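Long-range contacts in tailspike protein (Siphovirus 9NA, PDB 3RIQ), which serves as a receptor-binding tailspike that recognises Salmonella lipopolysaccharide and probably cleaves its O-antigen chain as an endorhamnosidase: residues V15-Y20 with L34-D39; T28-S33 with K53-E58; E512-I517 with L530-D535. All coordinates share one frame; numbering follows the deposited sequence.

Contact 1. Residues V15-Y20 with L34-D39; sequences VKLSDY and LLIDID
Ser18 and Asp37 meet at two points, each carboxylate oxygen taking one proton. The backbone N of Ser18 donates to the syn lone pair of Asp37 OD1 at 2.9 Å, and Ser18 OG donates to Asp37 OD2 at 2.6 Å, also from the syn side but 16° out of the carboxylate plane. Serine suits this place because its hydroxyl, set between the backbone N and the carbonyl carbon (chi1 67°), turns to the same carboxylate as its own N-H. The aliphatic part of Lys16 crosses that carboxylate at a slant, with CD 3.5 Å from Asp37 OD2. Its chain then bends at chi3 and chi4, and NZ forms a salt bridge with Asp19 OD2 (2.8 Å) and a hydrogen bond to the backbone O of Asp8 of the second subunit. On the other face of the strand pair, Val15 CG2 lies 3.8 Å from Leu34 CD1, buried beside Ala30 and Ala26. Further on, Leu17 CD2 meets Ile36 CG2 at 4.0 Å, apolar branches suited to the interior. Two backbone bonds set the register: Leu35 N to Val15 O (2.8 Å) and Leu17 N to Leu35 O (2.9 Å). Consecutive parallel strands joined in this way, with apolar side chains stacked from one to the next, are characteristic of the coils of the right-handed beta-helix, here at its N-terminal end.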
ATOM      1  N   VAL A  15     -21.424 -24.439  32.637  1.00 13.06           N
ATOM      2  CA  VAL A  15     -21.582 -25.885  32.608  1.00 13.37           C
ATOM      3  C   VAL A  15     -20.506 -26.460  31.716  1.00 13.91           C
ATOM      4  O   VAL A  15     -19.992 -25.757  30.829  1.00 14.62           O
ATOM      5  CB  VAL A  15     -22.967 -26.321  32.063  1.00 12.92           C
ATOM      6  CG1 VAL A  15     -24.104 -25.835  33.000  1.00 13.89           C
ATOM      7  CG2 VAL A  15     -23.149 -25.880  30.626  1.00 14.19           C
ATOM      8  N   LYS A  16     -20.158 -27.724  31.926  1.00 13.67           N
ATOM      9  CA  LYS A  16     -19.097 -28.337  31.123  1.00 14.04           C
ATOM     10  C   LYS A  16     -19.575 -29.605  30.470  1.00 13.83           C
ATOM     11  O   LYS A  16     -20.312 -30.402  31.082  1.00 13.90           O
ATOM     12  CB  LYS A  16     -17.816 -28.571  31.944  1.00 15.14           C
ATOM     13  CG  LYS A  16     -18.041 -29.570  33.064  1.00 16.69           C
ATOM     14  CD  LYS A  16     -16.861 -29.646  34.036  1.00 21.54           C
ATOM     15  CE  LYS A  16     -17.072 -28.751  35.210  1.00 22.11           C
ATOM     16  NZ  LYS A  16     -18.167 -29.190  36.133  1.00 18.44           N
ATOM     17  N   LEU A  17     -19.127 -29.823  29.234  1.00 14.01           N
ATOM     18  CA  LEU A  17     -19.600 -30.952  28.448  1.00 14.09           C
ATOM     19  C   LEU A  17     -19.391 -32.298  29.144  1.00 14.22           C
ATOM     20  O   LEU A  17     -20.230 -33.194  28.987  1.00 15.69           O
ATOM     21  CB  LEU A  17     -18.939 -30.951  27.067  1.00 13.88           C
ATOM     22  CG  LEU A  17     -19.369 -32.080  26.102  1.00 14.47           C
ATOM     23  CD1 LEU A  17     -20.881 -32.053  25.825  1.00 14.92           C
ATOM     24  CD2 LEU A  17     -18.599 -31.888  24.791  1.00 17.46           C
ATOM     25  N   SER A  18     -18.280 -32.451  29.878  1.00 14.13           N
ATOM     26  CA  SER A  18     -17.970 -33.743  30.503  1.00 13.99           C
ATOM     27  C   SER A  18     -18.994 -34.166  31.565  1.00 15.34           C
ATOM     28  O   SER A  18     -18.991 -35.331  31.974  1.00 17.36           O
ATOM     29  CB  SER A  18     -16.549 -33.756  31.077  1.00 15.39           C
ATOM     30  OG  SER A  18     -16.478 -32.847  32.152  1.00 16.58           O
ATOM     31  N   ASP A  19     -19.886 -33.247  31.976  1.00 14.25           N
ATOM     32  CA  ASP A  19     -20.954 -33.588  32.929  1.00 15.44           C
ATOM     33  C   ASP A  19     -22.195 -34.212  32.240  1.00 16.05           C
ATOM     34  O   ASP A  19     -23.154 -34.591  32.920  1.00 17.08           O
ATOM     35  CB  ASP A  19     -21.364 -32.328  33.696  1.00 14.62           C
ATOM     36  CG  ASP A  19     -20.374 -31.949  34.786  1.00 15.89           C
ATOM     37  OD1 ASP A  19     -19.661 -32.847  35.337  1.00 17.70           O
ATOM     38  OD2 ASP A  19     -20.344 -30.738  35.148  1.00 15.22           O
ATOM     39  N   TYR A  20     -22.183 -34.287  30.907  1.00 17.23           N
ATOM     40  CA  TYR A  20     -23.361 -34.728  30.109  1.00 16.75           C
ATOM     41  C   TYR A  20     -22.984 -35.786  29.077  1.00 18.60           C
ATOM     42  O   TYR A  20     -21.806 -35.950  28.729  1.00 19.82           O
ATOM     43  CB  TYR A  20     -24.065 -33.535  29.423  1.00 17.59           C
ATOM     44  CG  TYR A  20     -24.272 -32.412  30.404  1.00 16.34           C
ATOM     45  CD1 TYR A  20     -25.387 -32.392  31.242  1.00 17.11           C
ATOM     46  CD2 TYR A  20     -23.304 -31.422  30.564  1.00 14.68           C
ATOM     47  CE1 TYR A  20     -25.545 -31.407  32.195  1.00 18.40           C
ATOM     48  CE2 TYR A  20     -23.453 -30.427  31.523  1.00 15.49           C
ATOM     49  CZ  TYR A  20     -24.562 -30.436  32.351  1.00 16.62           C
ATOM     50  OH  TYR A  20     -24.674 -29.452  33.324  1.00 17.43           O
ATOM     51  N   LEU A  34     -20.506 -22.173  28.575  1.00 12.25           N
ATOM     52  CA  LEU A  34     -20.548 -23.583  28.213  1.00 12.38           C
ATOM     53  C   LEU A  34     -19.119 -23.959  27.870  1.00 12.74           C
ATOM     54  O   LEU A  34     -18.562 -23.424  26.905  1.00 13.34           O
ATOM     55  CB  LEU A  34     -21.529 -23.818  27.040  1.00 12.57           C
ATOM     56  CG  LEU A  34     -21.401 -25.163  26.303  1.00 15.80           C
ATOM     57  CD1 LEU A  34     -21.501 -26.366  27.232  1.00 17.25           C
ATOM     58  CD2 LEU A  34     -22.454 -25.190  25.194  1.00 18.19           C
ATOM     59  N   LEU A  35     -18.512 -24.819  28.679  1.00 13.04           N
ATOM     60  CA  LEU A  35     -17.117 -25.228  28.476  1.00 12.68           C
ATOM     61  C   LEU A  35     -17.049 -26.561  27.737  1.00 13.61           C
ATOM     62  O   LEU A  35     -17.633 -27.543  28.193  1.00 13.54           O
ATOM     63  CB  LEU A  35     -16.395 -25.316  29.836  1.00 12.83           C
ATOM     64  CG  LEU A  35     -14.966 -25.875  29.794  1.00 13.83           C
ATOM     65  CD1 LEU A  35     -14.046 -24.822  29.148  1.00 15.88           C
ATOM     66  CD2 LEU A  35     -14.495 -26.232  31.210  1.00 15.53           C
ATOM     67  N   ILE A  36     -16.349 -26.592  26.606  1.00 12.82           N
ATOM     68  CA  ILE A  36     -16.130 -27.873  25.881  1.00 13.20           C
ATOM     69  C   ILE A  36     -14.794 -28.412  26.391  1.00 13.97           C
ATOM     70  O   ILE A  36     -13.734 -28.064  25.870  1.00 14.49           O
ATOM     71  CB  ILE A  36     -16.146 -27.685  24.347  1.00 12.90           C
ATOM     72  CG1 ILE A  36     -17.390 -26.874  23.892  1.00 13.12           C
ATOM     73  CG2 ILE A  36     -16.041 -29.027  23.641  1.00 14.75           C
ATOM     74  CD1 ILE A  36     -18.721 -27.523  24.159  1.00 14.83           C
ATOM     75  N   ASP A  37     -14.856 -29.242  27.447  1.00 14.31           N
ATOM     76  CA  ASP A  37     -13.638 -29.699  28.134  1.00 15.18           C
ATOM     77  C   ASP A  37     -13.155 -31.087  27.707  1.00 15.49           C
ATOM     78  O   ASP A  37     -12.112 -31.515  28.168  1.00 19.06           O
ATOM     79  CB  ASP A  37     -13.817 -29.625  29.669  1.00 15.88           C
ATOM     80  CG  ASP A  37     -14.970 -30.485  30.183  1.00 16.26           C
ATOM     81  OD1 ASP A  37     -15.939 -30.764  29.428  1.00 14.82           O
ATOM     82  OD2 ASP A  37     -14.910 -30.853  31.388  1.00 18.52           O
ATOM     83  N   ILE A  38     -13.909 -31.779  26.855  1.00 15.08           N
ATOM     84  CA  ILE A  38     -13.508 -33.092  26.345  0.50 15.60           C
ATOM     85  C   ILE A  38     -13.946 -33.177  24.893  1.00 14.99           C
ATOM     86  O   ILE A  38     -14.893 -32.503  24.468  1.00 15.41           O
ATOM     87  CB  ILE A  38     -14.068 -34.279  27.181  0.50 16.11           C
ATOM     88  CG1 ILE A  38     -15.599 -34.240  27.267  0.50 17.02           C
ATOM     89  CG2 ILE A  38     -13.396 -34.350  28.578  0.50 16.74           C
ATOM     90  CD1 ILE A  38     -16.192 -35.540  27.767  0.50 19.63           C
ATOM     91  N   ASP A  39     -13.209 -33.962  24.104  1.00 14.36           N
ATOM     92  CA  ASP A  39     -13.548 -34.104  22.681  1.00 14.43           C
ATOM     93  C   ASP A  39     -14.977 -34.673  22.563  1.00 15.18           C
ATOM     94  O   ASP A  39     -15.405 -35.500  23.386  1.00 15.75           O
ATOM     95  CB  ASP A  39     -12.592 -35.065  21.986  1.00 14.79           C
ATOM     96  CG  ASP A  39     -11.235 -34.473  21.705  1.00 16.02           C
ATOM     97  OD1 ASP A  39     -11.021 -33.242  21.809  1.00 15.38           O
ATOM     98  OD2 ASP A  39     -10.349 -35.279  21.387  1.00 18.80           O
TER

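Contact 2. Residues T28-S33 with K53-E58; sequences TAAVDS and KVLTIE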
ATOM      1  N   THR A  28     -28.806 -27.298  27.037  1.00 13.58           N
ATOM      2  CA  THR A  28     -30.019 -27.122  27.846  1.00 14.91           C
ATOM      3  C   THR A  28     -29.688 -26.614  29.249  1.00 14.53           C
ATOM      4  O   THR A  28     -30.374 -25.686  29.768  1.00 15.80           O
ATOM      5  CB  THR A  28     -30.819 -28.438  27.884  1.00 14.19           C
ATOM      6  OG1 THR A  28     -31.303 -28.699  26.564  1.00 15.88           O
ATOM      7  CG2 THR A  28     -32.046 -28.340  28.807  1.00 16.41           C
ATOM      8  N   ALA A  29     -28.642 -27.171  29.859  1.00 14.39           N
ATOM      9  CA  ALA A  29     -28.264 -26.805  31.226  1.00 14.31           C
ATOM     10  C   ALA A  29     -27.618 -25.412  31.285  1.00 13.88           C
ATOM     11  O   ALA A  29     -27.666 -24.764  32.320  1.00 15.19           O
ATOM     12  CB  ALA A  29     -27.296 -27.832  31.771  1.00 14.57           C
ATOM     13  N   ALA A  30     -27.006 -24.972  30.181  1.00 14.43           N
ATOM     14  CA  ALA A  30     -26.222 -23.728  30.172  1.00 13.76           C
ATOM     15  C   ALA A  30     -27.041 -22.486  30.446  1.00 14.50           C
ATOM     16  O   ALA A  30     -28.204 -22.394  30.068  1.00 14.62           O
ATOM     17  CB  ALA A  30     -25.482 -23.597  28.803  1.00 13.12           C
ATOM     18  N   VAL A  31     -26.429 -21.534  31.142  1.00 13.46           N
ATOM     19  CA  VAL A  31     -27.032 -20.228  31.439  1.00 14.75           C
ATOM     20  C   VAL A  31     -26.194 -19.071  30.892  1.00 15.32           C
ATOM     21  O   VAL A  31     -26.708 -18.132  30.260  1.00 16.43           O
ATOM     22  CB  VAL A  31     -27.211 -20.046  32.977  1.00 14.70           C
ATOM     23  CG1 VAL A  31     -27.751 -18.673  33.297  1.00 17.38           C
ATOM     24  CG2 VAL A  31     -28.164 -21.160  33.516  1.00 17.14           C
ATOM     25  N   ASP A  32     -24.900 -19.138  31.153  1.00 13.71           N
ATOM     26  CA  ASP A  32     -23.961 -18.046  30.799  1.00 14.37           C
ATOM     27  C   ASP A  32     -22.849 -18.664  29.937  1.00 14.24           C
ATOM     28  O   ASP A  32     -22.756 -18.390  28.748  1.00 14.67           O
ATOM     29  CB  ASP A  32     -23.424 -17.472  32.100  1.00 14.58           C
ATOM     30  CG  ASP A  32     -22.375 -16.370  31.912  1.00 15.04           C
ATOM     31  OD1 ASP A  32     -21.947 -16.091  30.769  1.00 16.69           O
ATOM     32  OD2 ASP A  32     -21.927 -15.819  32.948  1.00 15.87           O
ATOM     33  N   SER A  33     -22.015 -19.503  30.550  1.00 14.03           N
ATOM     34  CA  SER A  33     -20.921 -20.139  29.824  0.50 14.13           C
ATOM     35  C   SER A  33     -21.094 -21.648  29.650  1.00 13.63           C
ATOM     36  O   SER A  33     -21.747 -22.307  30.456  1.00 13.03           O
ATOM     37  CB  SER A  33     -19.616 -19.794  30.518  0.50 14.82           C
ATOM     38  OG  SER A  33     -19.450 -18.389  30.483  0.50 19.64           O
ATOM     39  N   LYS A  53     -30.321 -18.507  24.001  1.00 13.92           N
ATOM     40  CA  LYS A  53     -29.451 -18.007  25.079  1.00 13.67           C
ATOM     41  C   LYS A  53     -28.212 -17.310  24.524  1.00 13.62           C
ATOM     42  O   LYS A  53     -27.670 -17.687  23.465  1.00 14.66           O
ATOM     43  CB  LYS A  53     -29.061 -19.189  25.973  1.00 13.93           C
ATOM     44  CG  LYS A  53     -30.309 -19.695  26.735  1.00 17.09           C
ATOM     45  CD  LYS A  53     -30.044 -20.767  27.764  1.00 19.64           C
ATOM     46  CE  LYS A  53     -29.759 -22.040  27.124  1.00 18.99           C
ATOM     47  NZ  LYS A  53     -30.048 -23.248  28.009  1.00 17.33           N
ATOM     48  N   VAL A  54     -27.758 -16.302  25.258  1.00 13.36           N
ATOM     49  CA  VAL A  54     -26.564 -15.521  24.910  1.00 13.35           C
ATOM     50  C   VAL A  54     -25.376 -16.186  25.609  1.00 13.04           C
ATOM     51  O   VAL A  54     -25.073 -15.898  26.788  1.00 13.94           O
ATOM     52  CB  VAL A  54     -26.718 -14.018  25.271  1.00 12.79           C
ATOM     53  CG1 VAL A  54     -25.514 -13.247  24.747  1.00 13.21           C
ATOM     54  CG2 VAL A  54     -28.035 -13.468  24.717  1.00 14.24           C
ATOM     55  N   LEU A  55     -24.737 -17.114  24.898  1.00 12.59           N
ATOM     56  CA  LEU A  55     -23.730 -17.971  25.533  1.00 12.84           C
ATOM     57  C   LEU A  55     -22.317 -17.618  25.176  1.00 12.46           C
ATOM     58  O   LEU A  55     -22.043 -17.102  24.093  1.00 13.71           O
ATOM     59  CB  LEU A  55     -23.991 -19.445  25.180  1.00 13.10           C
ATOM     60  CG  LEU A  55     -25.337 -20.009  25.654  1.00 13.01           C
ATOM     61  CD1 LEU A  55     -25.499 -21.433  25.164  1.00 17.64           C
ATOM     62  CD2 LEU A  55     -25.511 -19.932  27.203  1.00 14.58           C
ATOM     63  N   THR A  56     -21.416 -17.873  26.123  1.00 13.16           N
ATOM     64  CA  THR A  56     -19.989 -17.920  25.840  1.00 13.16           C
ATOM     65  C   THR A  56     -19.626 -19.380  25.709  1.00 12.42           C
ATOM     66  O   THR A  56     -19.723 -20.122  26.692  1.00 14.03           O
ATOM     67  CB  THR A  56     -19.223 -17.300  27.013  1.00 14.38           C
ATOM     68  OG1 THR A  56     -19.722 -15.977  27.253  1.00 16.38           O
ATOM     69  CG2 THR A  56     -17.715 -17.240  26.706  1.00 16.75           C
ATOM     70  N   ILE A  57     -19.275 -19.827  24.498  1.00 11.76           N
ATOM     71  CA  ILE A  57     -18.953 -21.255  24.276  1.00 11.92           C
ATOM     72  C   ILE A  57     -17.428 -21.374  24.218  1.00 11.85           C
ATOM     73  O   ILE A  57     -16.790 -20.985  23.214  1.00 13.36           O
ATOM     74  CB  ILE A  57     -19.634 -21.827  23.015  1.00 12.36           C
ATOM     75  CG1 ILE A  57     -21.147 -21.656  23.148  1.00 14.04           C
ATOM     76  CG2 ILE A  57     -19.242 -23.307  22.839  1.00 13.53           C
ATOM     77  CD1 ILE A  57     -21.971 -22.108  21.975  1.00 15.96           C
ATOM     78  N   GLU A  58     -16.842 -21.826  25.323  1.00 12.27           N
ATOM     79  CA  GLU A  58     -15.388 -21.813  25.484  1.00 12.75           C
ATOM     80  C   GLU A  58     -14.854 -23.176  25.084  1.00 12.28           C
ATOM     81  O   GLU A  58     -15.111 -24.164  25.776  1.00 12.61           O
ATOM     82  CB  GLU A  58     -15.039 -21.514  26.959  1.00 13.15           C
ATOM     83  CG  GLU A  58     -13.541 -21.519  27.234  1.00 17.36           C
ATOM     84  CD  GLU A  58     -12.901 -20.193  26.969  1.00 23.66           C
ATOM     85  OE1 GLU A  58     -13.323 -19.214  27.590  1.00 28.11           O
ATOM     86  OE2 GLU A  58     -11.962 -20.128  26.171  1.00 26.61           O
TER
HETATM   87  O   HOH W   1     -25.944 -15.588  29.310  1.00 23.96           O
HETATM   88  O   HOH W   2     -18.763 -15.172  29.746  1.00 27.23           O
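Asp32 and Thr56 bring the two backbones together: Thr56 N donates to Asp32 O at 3.0 Å, with an N-H...O angle of 167°. This bond belongs to the start of a parallel ladder in which Ser33 pairs with Thr56. Close beside it the packing is tight. Leu55 CD2 reaches across to the backbone, 3.5 Å from Asp32 O and 4.0 Å from Ala30 CB, and the small alanine, the first residue to leave the helical conformation, lets the branched leucine come up against the turn. Lys53 closes the far end: its chain is bent at chi3 (-73°), which swings CE toward the turn, and NZ donates to Ala30 O at 2.9 Å, tilted 17° from the carbonyl plane. The same amine also serves Ala27 O, so a positive charge sits by the C-terminal end of the helix, where the negative end of the helix dipole would probably favour it. The looser, water-bridged side faces the third subunit. There Val31 O and Val54 O are both acceptors and cannot bond each other, so water 1 bridges them, donating at 2.8 Å to the first and 2.7 Å to the second. Water 2 lies 2.8 Å from Thr56 OG1 and binds Asp32 OD1 only weakly. The carboxylate of Asp32 finds its strong partners elsewhere, in Lys12 and in Lys60 of the third subunit, which also bonds Thr56 OG1 and Val54 O. The contact thus joins the turn after helix 23-29 to the start of strand 56-59, with strand 14-16 bordering Ala30 and Ser33 and strand 79-87 next beyond Thr56.

Contact 3. Residues E512-I517 with L530-D535; sequences EFNSSI and LAKKPD
Lys532 lies across the loop formed by Glu512, Phe513 and Asn514, its CG anti to the backbone N (chi1 -170°) and the chain extended beyond it. The long methylene chain passes by Phe513 O, and NZ donates to Glu512 O at 3.0 Å, approaching 64° above the carbonyl plane; a second bond goes to Leu511 O. A lysine suits the place because its aliphatic part passes the loop backbone and its amine ends at the carbonyls of Glu512 and Leu511. Asn514 OD1 comes within 3.4 Å of Lys532 CE as the two side chains pass. Next to these side chains the backbones pair: Lys532 N donates to Ser516 O at 2.8 Å and Ser516 N returns to Lys532 O at 3.1 Å. Ser515 adds a G1 beta bulge, since it and Ser516 both face Lys532. Its positive phi of 64° helps bring its N toward the facing backbone, where it makes two weak bonds, to Lys532 O at 2.8 Å and to Lys533 O at 3.2 Å. On the opposite face of the ladder, Ile517 CG2 packs on Ala531 CB at 3.9 Å, where the small alanine accepts a branched neighbour.

In the next shell, Ser516 OG donates to Phe513 O at 2.6 Å, lying in the carbonyl plane, and so helps hold the turn of the loop beside Lys532. Glu512 CG rests over the centre of one face of the Phe513 ring. The carboxylate of Glu512 bonds Gln488 of the third subunit, and Ser515 OG bonds Val501 O there. The contact closes the open end of the hairpin of strands 516-521 and 527-532; strand 538-542 flanks the second strand, while Ser516 and Ile517 pair antiparallel with a strand of the third subunit, carrying the sheet across the interface.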
ATOM      1  N   GLU A 512       5.719  24.115 -46.533  1.00 19.30           N
ATOM      2  CA  GLU A 512       4.513  24.651 -45.884  1.00 19.05           C
ATOM      3  C   GLU A 512       4.612  26.136 -45.612  1.00 19.80           C
ATOM      4  O   GLU A 512       3.680  26.893 -45.888  1.00 20.11           O
ATOM      5  CB  GLU A 512       4.217  23.893 -44.588  1.00 19.92           C
ATOM      6  CG  GLU A 512       3.012  24.436 -43.834  1.00 20.92           C
ATOM      7  CD  GLU A 512       2.518  23.531 -42.720  1.00 23.27           C
ATOM      8  OE1 GLU A 512       1.395  23.802 -42.244  1.00 27.48           O
ATOM      9  OE2 GLU A 512       3.235  22.583 -42.305  1.00 22.18           O
ATOM     10  N   PHE A 513       5.751  26.559 -45.069  1.00 19.45           N
ATOM     11  CA  PHE A 513       5.829  27.897 -44.512  1.00 19.71           C
ATOM     12  C   PHE A 513       6.614  28.861 -45.375  1.00 19.57           C
ATOM     13  O   PHE A 513       7.664  28.495 -45.969  1.00 19.44           O
ATOM     14  CB  PHE A 513       6.409  27.878 -43.083  1.00 20.37           C
ATOM     15  CG  PHE A 513       5.535  27.138 -42.090  1.00 20.51           C
ATOM     16  CD1 PHE A 513       5.935  25.915 -41.540  1.00 19.73           C
ATOM     17  CD2 PHE A 513       4.281  27.642 -41.759  1.00 21.78           C
ATOM     18  CE1 PHE A 513       5.106  25.208 -40.657  1.00 21.26           C
ATOM     19  CE2 PHE A 513       3.444  26.953 -40.859  1.00 22.54           C
ATOM     20  CZ  PHE A 513       3.862  25.730 -40.320  1.00 22.06           C
ATOM     21  N   ASN A 514       6.139  30.110 -45.392  1.00 19.08           N
ATOM     22  CA  ASN A 514       6.914  31.207 -46.007  1.00 19.86           C
ATOM     23  C   ASN A 514       8.343  31.242 -45.447  1.00 19.43           C
ATOM     24  O   ASN A 514       8.568  30.907 -44.262  1.00 19.76           O
ATOM     25  CB  ASN A 514       6.233  32.555 -45.749  1.00 20.19           C
ATOM     26  CG  ASN A 514       4.887  32.664 -46.426  1.00 21.87           C
ATOM     27  OD1 ASN A 514       4.535  31.824 -47.245  1.00 21.11           O
ATOM     28  ND2 ASN A 514       4.122  33.695 -46.072  1.00 27.43           N
ATOM     29  N   SER A 515       9.308  31.649 -46.282  1.00 19.55           N
ATOM     30  CA  SER A 515      10.709  31.779 -45.893  1.00 18.72           C
ATOM     31  C   SER A 515      11.315  30.432 -45.514  1.00 18.64           C
ATOM     32  O   SER A 515      11.867  30.237 -44.410  1.00 18.04           O
ATOM     33  CB  SER A 515      10.884  32.840 -44.807  1.00 19.36           C
ATOM     34  OG  SER A 515      12.210  33.347 -44.812  1.00 20.37           O
ATOM     35  N   SER A 516      11.208  29.497 -46.445  1.00 18.44           N
ATOM     36  CA  SER A 516      11.792  28.157 -46.264  1.00 18.61           C
ATOM     37  C   SER A 516      12.264  27.592 -47.605  1.00 18.83           C
ATOM     38  O   SER A 516      11.840  28.059 -48.647  1.00 18.31           O
ATOM     39  CB  SER A 516      10.843  27.192 -45.537  1.00 18.85           C
ATOM     40  OG  SER A 516       9.706  26.844 -46.305  1.00 19.08           O
ATOM     41  N   ILE A 517      13.179  26.622 -47.566  1.00 17.65           N
ATOM     42  CA  ILE A 517      13.737  25.986 -48.782  1.00 17.01           C
ATOM     43  C   ILE A 517      13.746  24.471 -48.676  1.00 16.96           C
ATOM     44  O   ILE A 517      13.695  23.905 -47.571  1.00 16.30           O
ATOM     45  CB  ILE A 517      15.184  26.508 -49.098  1.00 17.07           C
ATOM     46  CG1 ILE A 517      16.172  26.097 -47.978  1.00 16.79           C
ATOM     47  CG2 ILE A 517      15.155  28.055 -49.287  1.00 19.07           C
ATOM     48  CD1 ILE A 517      17.636  26.364 -48.328  1.00 17.39           C
ATOM     49  N   LEU A 530      14.346  24.598 -54.195  1.00 16.75           N
ATOM     50  CA  LEU A 530      13.066  25.308 -54.282  1.00 17.48           C
ATOM     51  C   LEU A 530      12.996  26.265 -53.094  1.00 17.36           C
ATOM     52  O   LEU A 530      13.166  25.843 -51.936  1.00 17.65           O
ATOM     53  CB  LEU A 530      11.904  24.316 -54.236  1.00 18.11           C
ATOM     54  CG  LEU A 530      10.515  24.944 -54.319  1.00 17.88           C
ATOM     55  CD1 LEU A 530      10.252  25.626 -55.689  1.00 19.82           C
ATOM     56  CD2 LEU A 530       9.462  23.888 -54.058  1.00 19.72           C
ATOM     57  N   ALA A 531      12.752  27.548 -53.355  1.00 17.91           N
ATOM     58  CA  ALA A 531      12.696  28.548 -52.274  1.00 19.44           C
ATOM     59  C   ALA A 531      11.323  29.152 -52.204  1.00 19.58           C
ATOM     60  O   ALA A 531      10.855  29.717 -53.202  1.00 20.00           O
ATOM     61  CB  ALA A 531      13.692  29.632 -52.526  1.00 19.29           C
ATOM     62  N   LYS A 532      10.704  29.070 -51.022  1.00 18.97           N
ATOM     63  CA  LYS A 532       9.449  29.757 -50.756  1.00 19.40           C
ATOM     64  C   LYS A 532       9.792  31.066 -50.040  1.00 19.44           C
ATOM     65  O   LYS A 532      10.209  31.064 -48.891  1.00 19.63           O
ATOM     66  CB  LYS A 532       8.533  28.866 -49.907  1.00 18.73           C
ATOM     67  CG  LYS A 532       7.088  29.428 -49.788  1.00 19.67           C
ATOM     68  CD  LYS A 532       6.140  28.454 -49.095  1.00 19.56           C
ATOM     69  CE  LYS A 532       4.685  28.976 -49.134  1.00 21.17           C
ATOM     70  NZ  LYS A 532       3.674  27.961 -48.676  1.00 22.85           N
ATOM     71  N   LYS A 533       9.662  32.181 -50.755  1.00 20.21           N
ATOM     72  CA  LYS A 533      10.073  33.491 -50.253  1.00 21.34           C
ATOM     73  C   LYS A 533       9.212  33.975 -49.074  1.00 21.68           C
ATOM     74  O   LYS A 533       8.187  33.381 -48.769  1.00 21.60           O
ATOM     75  CB  LYS A 533      10.039  34.505 -51.411  1.00 21.53           C
ATOM     76  CG  LYS A 533      11.140  34.273 -52.457  1.00 23.45           C
ATOM     77  CD  LYS A 533      11.024  35.297 -53.617  1.00 27.00           C
ATOM     78  CE  LYS A 533      10.152  34.769 -54.754  1.00 30.20           C
ATOM     79  NZ  LYS A 533       9.718  35.812 -55.801  1.00 31.45           N
ATOM     80  N   PRO A 534       9.630  35.068 -48.407  1.00 22.07           N
ATOM     81  CA  PRO A 534       8.838  35.599 -47.296  1.00 22.76           C
ATOM     82  C   PRO A 534       7.399  35.997 -47.673  1.00 23.33           C
ATOM     83  O   PRO A 534       6.507  35.968 -46.801  1.00 24.04           O
ATOM     84  CB  PRO A 534       9.661  36.801 -46.833  1.00 22.06           C
ATOM     85  CG  PRO A 534      11.094  36.382 -47.129  1.00 22.37           C
ATOM     86  CD  PRO A 534      10.967  35.691 -48.479  1.00 21.70           C
ATOM     87  N   ASP A 535       7.174  36.326 -48.948  1.00 23.78           N
ATOM     88  CA  ASP A 535       5.832  36.702 -49.400  1.00 23.98           C
ATOM     89  C   ASP A 535       5.015  35.505 -49.904  1.00 23.90           C
ATOM     90  O   ASP A 535       3.872  35.685 -50.337  1.00 24.45           O
ATOM     91  CB  ASP A 535       5.885  37.844 -50.439  1.00 24.03           C
ATOM     92  CG  ASP A 535       6.492  37.418 -51.765  1.00 24.85           C
ATOM     93  OD1 ASP A 535       6.873  36.242 -51.907  1.00 25.11           O
ATOM     94  OD2 ASP A 535       6.615  38.273 -52.679  1.00 28.04           O
TER

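Contacts 1 and 2 are neighbours in the first coils of the beta-helix, their centres 11 Å apart, and they interlock along the chain: residues 28-33 of contact 2 run straight into residues 34-39 of contact 1. Strands 33-36 and 56-59 lie side by side, with Leu34 O 2.8 Å from Glu58 N in a probable hydrogen bond. Contact 3 belongs to the C-terminal end of the elongated chain, its centre 102 Å from that of contact 1 and 97 Å from that of contact 2; the nearest atoms are still about 85 and 81 Å away. Contact 1 touches the second subunit and contacts 2 and 3 the third, so subunits meet near both ends.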